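Local atomic coordinates of D-mannose isomerase (Marinomonas mediterranea, PDB entry 5X32), a protein that catalyses the reversible isomerization of D-mannose to D-fructose and, less efficiently, converts D-lyxose to D-xylulose. Residues C27-G32 with N48-V53; R86-S91 with G103-E108; G94-L99 with L120-A125. All coordinates share one frame; numbering follows the deposited sequence.

Overall arrangement
All three interactions lie on the same side of the chain's centre, and they touch one another. The 94-99 loop joins them. Its W98 O lies 3.1 Å from L52 N of interaction 1, a probable hydrogen bond. Its V97 O lies 2.8 Å from H89 ND1 of interaction 2, another probable hydrogen bond. Centres of interactions 1 and 2, and of interactions 2 and 3, are about 11 Å apart; those of 1 and 3 are about 14 Å apart. Along the chain, interaction 1 closes before the others open, whereas 2 and 3 interleave. None includes H251 or H380, the probable proton donor/acceptor residues, and all three lie away from these sites.

Interaction 1: C27-G32 with N48-V53; sequences CIDPEG and NTRHLV
R50 reaches from strand 49-51 to D29 and G32 in the loop after helix 9-23. Its CB points toward that loop. CG lies anti to the carbonyl carbon (chi1 -75°), and the chain then runs extended from CG to NE. This carries the guanidinium to the loop. F35, Y84 and L100 touch the side chain. NE is hydrogen-bonded close by in the chain, next to the segment. CZ comes 3.3 Å from D29 OD2. NH2 donates to D29 OD2 at 2.8 Å, a bent bond of the salt bridge; its strongest partner is P47 O, just before the segment. NH1 splits one N-H weakly between the same carboxylate oxygen and the backbone G32 O, the latter at 2.8 Å. The two side chains cross at about a right angle, with the carboxylate and guanidinium planes 64° apart. NH2 comes to OD2 from above the carboxylate plane. The other oxygen, D29 OD1, accepts from E31 N at 3.1 Å in an Asx turn, within the type I turn D29-G32. The carboxylate shapes its own turn and pairs with the arginine. Both residues are buried, and each charge probably offsets the other, while P47 O takes an N-H of NH2.

Interaction 2: R86-S91 with G103-E108; sequences RQRHQS and GTNLDE
R88 and G103 bring the two backbones closest, with their CA atoms 8.4 Å apart, where the wide pi-type last turn of helix 72-89 faces the start of strand 104-111. The side chains of R88 and N105 span this distance. R88 has CG anti to the backbone N (chi1 -178°) and bends at its second torsion, which swings the guanidinium over to the strand. Both terminal nitrogens then grip one atom, the amide oxygen of N105. NH1 donates to N105 OD1 at 2.6 Å and is the straighter bond, with an angle of 153° at the hydrogen. NH2 donates to N105 OD1 at 3.0 Å and is more bent. The oxygen lies in the guanidinium plane, and NH1 approaches it in the carbonyl plane. The guanidinium and amide planes are only 25° apart, nearly coplanar, and N105 OD1 lies at the guanidinium edge. N105 is uncharged, so this is a charge-assisted hydrogen bond pair and not a salt bridge. The nearby cation would probably polarise the amide carbonyl. R88 NH2 is also bonded to G102 O, in the turn before the strand, and NE too is hydrogen-bonded next to the segment. A leucine at R88 would probably leave N105 OD1 and G102 O without this donor and the amide freer to turn. The contact sits at the surface. L100 of strand 99-101 packs against R88, and V97 packs against N105. Beyond N105 the chain turns a corner at L106, and L106 and D107 form a classic beta bulge opposite L99.

Interaction 3: G94-L99 with L120-A125; sequences GGYVWL and LAYSNA
Y96 and Y122 meet through their phenol hydroxyls, and this one pair carries the contact. The polar part is a hydrogen bond between Y96 OH and Y122 OH, 2.7 Å long; either may be the donor. The side chains come from opposite directions, and each hydroxyl lies at the edge of the other ring, near its plane. The rings are thus joined through their oxygens and not stacked. Both CB atoms point toward the opposing segment. In Y96, CG is anti to the carbonyl carbon (chi1 -70°), which sends the ring out from the loop to the helix. The backbones stay far apart: the nearest CA atoms, those of Y96 and A121, are 13.0 Å from each other.

The apolar part is small. The ring carbons Y96 CZ and Y122 CZ are 4.4 Å apart. L85 of helix 72-89 touches both tyrosines, R86 of the same helix also touches Y122, and W136 meets the Y122 ring with the planes at about 50°. Both tyrosines are buried, and the bond gives each hydroxyl a polar partner.

A third group of bonds lies within the helix. N124 ND2 donates to L120 O at 3.0 Å, from above the carbonyl plane. The same oxygen takes the regular helical bond from N124 N. N124 OD1 accepts from Q64 of helix 52-69. Helix 112-127 also packs against helix 173-190. Such packing of helices, with loops and short strands at their ends, fits the (alpha/alpha)6 barrel of the N-acylglucosamine 2-epimerase family.

Interaction 1: C27-G32 with N48-V53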
loop_
_atom_site.group_PDB
_atom_site.type_symbol
_atom_site.label_atom_id
_atom_site.label_comp_id
_atom_site.label_asym_id
_atom_site.label_seq_id
_atom_site.Cartn_x
_atom_site.Cartn_y
_atom_site.Cartn_z
ATOM N N CYS A 27 11.408 7.292 15.028
ATOM C CA CYS A 27 9.976 7.529 14.820
ATOM C C CYS A 27 9.170 7.352 16.098
ATOM O O CYS A 27 7.999 7.738 16.162
ATOM C CB CYS A 27 9.421 6.590 13.753
ATOM S SG CYS A 27 9.611 4.885 14.243
ATOM N N ILE A 28 9.798 6.784 17.122
ATOM C CA ILE A 28 9.088 6.506 18.367
ATOM C C ILE A 28 8.849 7.793 19.145
ATOM O O ILE A 28 9.794 8.507 19.477
ATOM C CB ILE A 28 9.867 5.537 19.256
ATOM C CG1 ILE A 28 10.111 4.239 18.496
ATOM C CG2 ILE A 28 9.127 5.313 20.576
ATOM C CD1 ILE A 28 8.836 3.525 18.139
ATOM N N ASP A 29 7.583 8.115 19.372
ATOM C CA ASP A 29 7.280 9.271 20.201
ATOM C C ASP A 29 7.043 8.775 21.626
ATOM O O ASP A 29 6.059 8.086 21.890
ATOM C CB ASP A 29 6.067 10.056 19.678
ATOM C CG ASP A 29 5.739 11.264 20.558
ATOM O OD1 ASP A 29 6.553 11.570 21.459
ATOM O OD2 ASP A 29 4.675 11.903 20.370
ATOM N N PRO A 30 7.948 9.128 22.545
ATOM C CA PRO A 30 7.884 8.623 23.925
ATOM C C PRO A 30 6.540 8.959 24.540
ATOM O O PRO A 30 6.027 8.176 25.328
ATOM C CB PRO A 30 9.027 9.373 24.611
ATOM C CG PRO A 30 10.010 9.603 23.486
ATOM C CD PRO A 30 9.101 10.029 22.361
ATOM N N GLU A 31 5.956 10.071 24.088
ATOM C CA GLU A 31 4.594 10.488 24.437
ATOM C C GLU A 31 3.481 9.622 23.901
ATOM O O GLU A 31 2.367 9.713 24.379
ATOM C CB GLU A 31 4.321 11.907 23.935
ATOM C CG GLU A 31 5.198 12.959 24.527
ATOM C CD GLU A 31 4.832 13.210 25.971
ATOM O OE1 GLU A 31 4.014 14.128 26.221
ATOM O OE2 GLU A 31 5.345 12.474 26.849
ATOM N N GLY A 32 3.756 8.826 22.872
ATOM C CA GLY A 32 2.714 8.029 22.245
ATOM C C GLY A 32 2.734 8.067 20.719
ATOM O O GLY A 32 2.929 9.126 20.106
ATOM N N ASN A 48 4.247 16.947 15.508
ATOM C CA ASN A 48 2.898 17.004 16.017
ATOM C C ASN A 48 1.853 16.404 15.097
ATOM O O ASN A 48 1.075 15.560 15.514
ATOM C CB ASN A 48 2.533 18.459 16.306
ATOM C CG ASN A 48 3.416 19.074 17.366
ATOM O OD1 ASN A 48 3.729 18.437 18.383
ATOM N ND2 ASN A 48 3.810 20.319 17.149
ATOM N N THR A 49 1.880 16.783 13.830
ATOM C CA THR A 49 0.848 16.328 12.924
ATOM C C THR A 49 0.936 14.834 12.685
ATOM O O THR A 49 1.985 14.298 12.355
ATOM C CB THR A 49 0.934 17.081 11.608
ATOM O OG1 THR A 49 0.799 18.478 11.883
ATOM C CG2 THR A 49 -0.183 16.656 10.661
ATOM N N ARG A 50 -0.190 14.165 12.863
ATOM C CA ARG A 50 -0.253 12.743 12.632
ATOM C C ARG A 50 -1.461 12.321 11.837
ATOM O O ARG A 50 -2.561 12.883 11.952
ATOM C CB ARG A 50 -0.173 11.980 13.947
ATOM C CG ARG A 50 1.250 12.002 14.439
ATOM C CD ARG A 50 1.395 11.780 15.893
ATOM N NE ARG A 50 2.572 12.489 16.381
ATOM C CZ ARG A 50 3.356 12.031 17.343
ATOM N NH1 ARG A 50 3.101 10.851 17.893
ATOM N NH2 ARG A 50 4.402 12.741 17.730
ATOM N N HIS A 51 -1.211 11.312 11.014
ATOM C CA HIS A 51 -2.189 10.833 10.058
ATOM C C HIS A 51 -2.439 9.359 10.282
ATOM O O HIS A 51 -1.506 8.584 10.516
ATOM C CB HIS A 51 -1.698 11.069 8.630
ATOM C CG HIS A 51 -2.760 10.923 7.592
ATOM N ND1 HIS A 51 -3.367 9.717 7.313
ATOM C CD2 HIS A 51 -3.313 11.829 6.752
ATOM C CE1 HIS A 51 -4.271 9.892 6.367
ATOM N NE2 HIS A 51 -4.255 11.162 6.005
ATOM N N LEU A 52 -3.702 8.974 10.167
ATOM C CA LEU A 52 -4.097 7.602 10.405
ATOM C C LEU A 52 -3.287 6.633 9.530
ATOM O O LEU A 52 -2.872 5.571 10.011
ATOM C CB LEU A 52 -5.587 7.440 10.118
ATOM C CG LEU A 52 -6.188 6.065 10.362
ATOM C CD1 LEU A 52 -6.072 5.710 11.864
ATOM C CD2 LEU A 52 -7.602 6.049 9.860
ATOM N N VAL A 53 -3.015 7.022 8.280
ATOM C CA VAL A 53 -2.309 6.136 7.347
ATOM C C VAL A 53 -0.871 5.853 7.818
ATOM O O VAL A 53 -0.415 4.716 7.744
ATOM C CB VAL A 53 -2.324 6.709 5.889
ATOM C CG1 VAL A 53 -1.485 5.857 4.923
ATOM C CG2 VAL A 53 -3.745 6.794 5.378
#

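Interaction 2: R86-S91 with G103-E108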
loop_
_atom_site.group_PDB
_atom_site.type_symbol
_atom_site.label_atom_id
_atom_site.label_comp_id
_atom_site.label_asym_id
_atom_site.label_seq_id
_atom_site.Cartn_x
_atom_site.Cartn_y
_atom_site.Cartn_z
ATOM N N ARG A 86 -5.538 2.929 19.143
ATOM C CA ARG A 86 -6.811 2.699 19.816
ATOM C C ARG A 86 -7.203 3.782 20.820
ATOM O O ARG A 86 -8.387 4.025 21.045
ATOM C CB ARG A 86 -6.771 1.354 20.520
ATOM C CG ARG A 86 -6.347 0.224 19.626
ATOM C CD ARG A 86 -6.966 -1.043 20.102
ATOM N NE ARG A 86 -8.398 -0.981 19.883
ATOM C CZ ARG A 86 -9.294 -1.489 20.711
ATOM N NH1 ARG A 86 -8.893 -2.084 21.831
ATOM N NH2 ARG A 86 -10.584 -1.380 20.424
ATOM N N GLN A 87 -6.228 4.455 21.405
ATOM C CA GLN A 87 -6.553 5.433 22.444
ATOM C C GLN A 87 -6.645 6.860 21.931
ATOM O O GLN A 87 -7.338 7.695 22.523
ATOM C CB GLN A 87 -5.534 5.337 23.574
ATOM C CG GLN A 87 -5.375 3.902 24.039
ATOM C CD GLN A 87 -4.287 3.720 25.069
ATOM O OE1 GLN A 87 -3.582 4.669 25.431
ATOM N NE2 GLN A 87 -4.126 2.484 25.536
ATOM N N ARG A 88 -5.951 7.139 20.833
ATOM C CA ARG A 88 -5.920 8.489 20.299
ATOM C C ARG A 88 -6.729 8.582 19.016
ATOM O O ARG A 88 -7.485 9.546 18.832
ATOM C CB ARG A 88 -4.480 8.941 20.063
ATOM C CG ARG A 88 -4.372 10.347 19.551
ATOM C CD ARG A 88 -5.206 11.276 20.371
ATOM N NE ARG A 88 -5.089 12.664 19.949
ATOM C CZ ARG A 88 -6.000 13.253 19.186
ATOM N NH1 ARG A 88 -7.061 12.556 18.792
ATOM N NH2 ARG A 88 -5.864 14.525 18.829
ATOM N N HIS A 89 -6.556 7.603 18.123
ATOM C CA HIS A 89 -7.217 7.657 16.822
ATOM C C HIS A 89 -8.643 7.154 16.895
ATOM O O HIS A 89 -9.539 7.717 16.246
ATOM C CB HIS A 89 -6.441 6.862 15.751
ATOM C CG HIS A 89 -5.359 7.654 15.095
ATOM N ND1 HIS A 89 -5.616 8.617 14.146
ATOM C CD2 HIS A 89 -4.015 7.626 15.249
ATOM C CE1 HIS A 89 -4.476 9.160 13.753
ATOM N NE2 HIS A 89 -3.490 8.578 14.409
ATOM N N GLN A 90 -8.860 6.097 17.677
ATOM C CA GLN A 90 -10.184 5.489 17.708
ATOM C C GLN A 90 -11.101 6.326 18.574
ATOM O O GLN A 90 -11.047 6.259 19.798
ATOM C CB GLN A 90 -10.156 4.065 18.249
ATOM C CG GLN A 90 -11.437 3.296 17.924
ATOM C CD GLN A 90 -11.535 1.974 18.677
ATOM O OE1 GLN A 90 -10.678 1.638 19.502
ATOM N NE2 GLN A 90 -12.576 1.211 18.380
ATOM N N SER A 91 -11.954 7.096 17.915
ATOM C CA SER A 91 -12.929 7.928 18.578
ATOM C C SER A 91 -14.230 7.229 18.928
ATOM O O SER A 91 -14.485 6.079 18.570
ATOM C CB SER A 91 -13.267 9.155 17.733
ATOM O OG SER A 91 -14.112 8.804 16.653
ATOM N N GLY A 103 -3.504 17.182 21.076
ATOM C CA GLY A 103 -4.762 16.748 21.636
ATOM C C GLY A 103 -5.941 17.207 20.806
ATOM O O GLY A 103 -7.089 16.934 21.153
ATOM N N THR A 104 -5.661 17.901 19.706
ATOM C CA THR A 104 -6.705 18.388 18.812
ATOM C C THR A 104 -6.887 17.531 17.548
ATOM O O THR A 104 -5.921 17.153 16.892
ATOM C CB THR A 104 -6.415 19.830 18.377
ATOM O OG1 THR A 104 -6.315 20.664 19.533
ATOM C CG2 THR A 104 -7.521 20.352 17.480
ATOM N N ASN A 105 -8.132 17.233 17.202
ATOM C CA ASN A 105 -8.411 16.610 15.919
ATOM C C ASN A 105 -8.557 17.639 14.815
ATOM O O ASN A 105 -9.306 18.610 14.951
ATOM C CB ASN A 105 -9.675 15.759 15.967
ATOM C CG ASN A 105 -9.596 14.638 16.974
ATOM O OD1 ASN A 105 -8.535 14.336 17.525
ATOM N ND2 ASN A 105 -10.710 13.957 17.154
ATOM N N LEU A 106 -7.862 17.396 13.704
ATOM C CA LEU A 106 -7.876 18.299 12.565
ATOM C C LEU A 106 -8.913 17.845 11.551
ATOM O O LEU A 106 -9.599 18.663 10.926
ATOM C CB LEU A 106 -6.514 18.338 11.893
ATOM C CG LEU A 106 -5.311 18.861 12.669
ATOM C CD1 LEU A 106 -4.081 18.686 11.808
ATOM C CD2 LEU A 106 -5.510 20.312 13.077
ATOM N N ASP A 107 -8.991 16.530 11.372
ATOM C CA ASP A 107 -9.929 15.937 10.438
ATOM C C ASP A 107 -10.517 14.651 11.001
ATOM O O ASP A 107 -9.774 13.696 11.295
ATOM C CB ASP A 107 -9.239 15.669 9.100
ATOM C CG ASP A 107 -10.214 15.591 7.955
ATOM O OD1 ASP A 107 -11.433 15.594 8.209
ATOM O OD2 ASP A 107 -9.765 15.565 6.788
ATOM N N GLU A 108 -11.841 14.620 11.126
ATOM C CA GLU A 108 -12.516 13.478 11.716
ATOM C C GLU A 108 -13.347 12.734 10.679
ATOM O O GLU A 108 -14.106 11.824 11.017
ATOM C CB GLU A 108 -13.406 13.929 12.881
ATOM C CG GLU A 108 -12.651 14.697 13.953
ATOM C CD GLU A 108 -13.495 14.991 15.179
ATOM O OE1 GLU A 108 -13.696 16.185 15.509
ATOM O OE2 GLU A 108 -13.954 14.018 15.812
#

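Interaction 3: G94-L99 with L120-A125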
loop_
_atom_site.group_PDB
_atom_site.type_symbol
_atom_site.label_atom_id
_atom_site.label_comp_id
_atom_site.label_asym_id
_atom_site.label_seq_id
_atom_site.Cartn_x
_atom_site.Cartn_y
_atom_site.Cartn_z
ATOM N N GLY A 94 -16.718 4.881 16.910
ATOM C CA GLY A 94 -16.124 3.711 16.282
ATOM C C GLY A 94 -15.264 4.072 15.079
ATOM O O GLY A 94 -14.544 3.226 14.547
ATOM N N GLY A 95 -15.370 5.321 14.626
ATOM C CA GLY A 95 -14.606 5.785 13.483
ATOM C C GLY A 95 -13.224 6.193 13.953
ATOM O O GLY A 95 -12.972 6.242 15.155
ATOM N N TYR A 96 -12.328 6.485 13.011
ATOM C CA TYR A 96 -10.959 6.849 13.360
ATOM C C TYR A 96 -10.614 8.238 12.885
ATOM O O TYR A 96 -10.956 8.633 11.772
ATOM C CB TYR A 96 -9.968 5.844 12.784
ATOM C CG TYR A 96 -10.042 4.496 13.462
ATOM C CD1 TYR A 96 -11.103 3.623 13.208
ATOM C CD2 TYR A 96 -9.058 4.092 14.355
ATOM C CE1 TYR A 96 -11.181 2.389 13.824
ATOM C CE2 TYR A 96 -9.125 2.852 14.973
ATOM C CZ TYR A 96 -10.189 2.003 14.701
ATOM O OH TYR A 96 -10.263 0.768 15.307
ATOM N N VAL A 97 -9.944 8.983 13.760
ATOM C CA VAL A 97 -9.475 10.319 13.437
ATOM C C VAL A 97 -8.488 10.236 12.253
ATOM O O VAL A 97 -7.517 9.469 12.279
ATOM C CB VAL A 97 -8.822 10.981 14.674
ATOM C CG1 VAL A 97 -8.234 12.345 14.323
ATOM C CG2 VAL A 97 -9.851 11.113 15.790
ATOM N N TRP A 98 -8.781 10.995 11.202
ATOM C CA TRP A 98 -8.004 10.970 9.966
ATOM C C TRP A 98 -6.742 11.793 10.152
ATOM O O TRP A 98 -5.637 11.357 9.800
ATOM C CB TRP A 98 -8.867 11.487 8.812
ATOM C CG TRP A 98 -8.277 11.466 7.430
ATOM C CD1 TRP A 98 -7.946 12.548 6.652
ATOM C CD2 TRP A 98 -7.959 10.306 6.652
ATOM N NE1 TRP A 98 -7.468 12.129 5.444
ATOM C CE2 TRP A 98 -7.459 10.757 5.415
ATOM C CE3 TRP A 98 -8.057 8.930 6.878
ATOM C CZ2 TRP A 98 -7.048 9.883 4.415
ATOM C CZ3 TRP A 98 -7.641 8.068 5.885
ATOM C CH2 TRP A 98 -7.140 8.550 4.668
ATOM N N LEU A 99 -6.896 12.973 10.747
ATOM C CA LEU A 99 -5.727 13.819 10.954
ATOM C C LEU A 99 -5.782 14.555 12.292
ATOM O O LEU A 99 -6.830 15.081 12.680
ATOM C CB LEU A 99 -5.620 14.831 9.818
ATOM C CG LEU A 99 -4.229 15.420 9.632
ATOM C CD1 LEU A 99 -3.290 14.354 9.066
ATOM C CD2 LEU A 99 -4.274 16.651 8.764
ATOM N N LEU A 120 -5.722 -3.724 8.271
ATOM C CA LEU A 120 -4.382 -4.242 8.007
ATOM C C LEU A 120 -3.535 -4.258 9.276
ATOM O O LEU A 120 -2.901 -5.280 9.625
ATOM C CB LEU A 120 -3.693 -3.407 6.927
ATOM C CG LEU A 120 -2.312 -3.916 6.521
ATOM C CD1 LEU A 120 -2.415 -5.198 5.708
ATOM C CD2 LEU A 120 -1.514 -2.835 5.799
ATOM N N ALA A 121 -3.553 -3.127 9.982
ATOM C CA ALA A 121 -2.816 -3.000 11.236
ATOM C C ALA A 121 -3.311 -4.018 12.274
ATOM O O ALA A 121 -2.498 -4.658 12.942
ATOM C CB ALA A 121 -2.925 -1.582 11.789
ATOM N N TYR A 122 -4.627 -4.199 12.394
ATOM C CA TYR A 122 -5.131 -5.192 13.358
ATOM C C TYR A 122 -4.716 -6.610 12.981
ATOM O O TYR A 122 -4.370 -7.381 13.882
ATOM C CB TYR A 122 -6.663 -5.112 13.521
ATOM C CG TYR A 122 -7.094 -3.881 14.294
ATOM C CD1 TYR A 122 -6.208 -3.250 15.151
ATOM C CD2 TYR A 122 -8.357 -3.322 14.126
ATOM C CE1 TYR A 122 -6.569 -2.120 15.847
ATOM C CE2 TYR A 122 -8.731 -2.186 14.820
ATOM C CZ TYR A 122 -7.829 -1.589 15.685
ATOM O OH TYR A 122 -8.162 -0.451 16.386
ATOM N N SER A 123 -4.710 -6.943 11.680
ATOM C CA SER A 123 -4.203 -8.246 11.248
ATOM C C SER A 123 -2.805 -8.433 11.797
ATOM O O SER A 123 -2.517 -9.415 12.478
ATOM C CB SER A 123 -4.153 -8.378 9.724
ATOM O OG SER A 123 -5.428 -8.248 9.134
ATOM N N ASN A 124 -1.951 -7.445 11.571
ATOM C CA ASN A 124 -0.576 -7.600 12.017
ATOM C C ASN A 124 -0.462 -7.731 13.544
ATOM O O ASN A 124 0.346 -8.537 14.065
ATOM C CB ASN A 124 0.262 -6.444 11.486
ATOM C CG ASN A 124 0.691 -6.683 10.054
ATOM O OD1 ASN A 124 1.733 -7.291 9.806
ATOM N ND2 ASN A 124 -0.141 -6.255 9.098
ATOM N N ALA A 125 -1.289 -6.964 14.254
ATOM C CA ALA A 125 -1.378 -7.097 15.706
ATOM C C ALA A 125 -1.674 -8.545 16.074
ATOM O O ALA A 125 -1.000 -9.134 16.917
ATOM C CB ALA A 125 -2.448 -6.175 16.276
#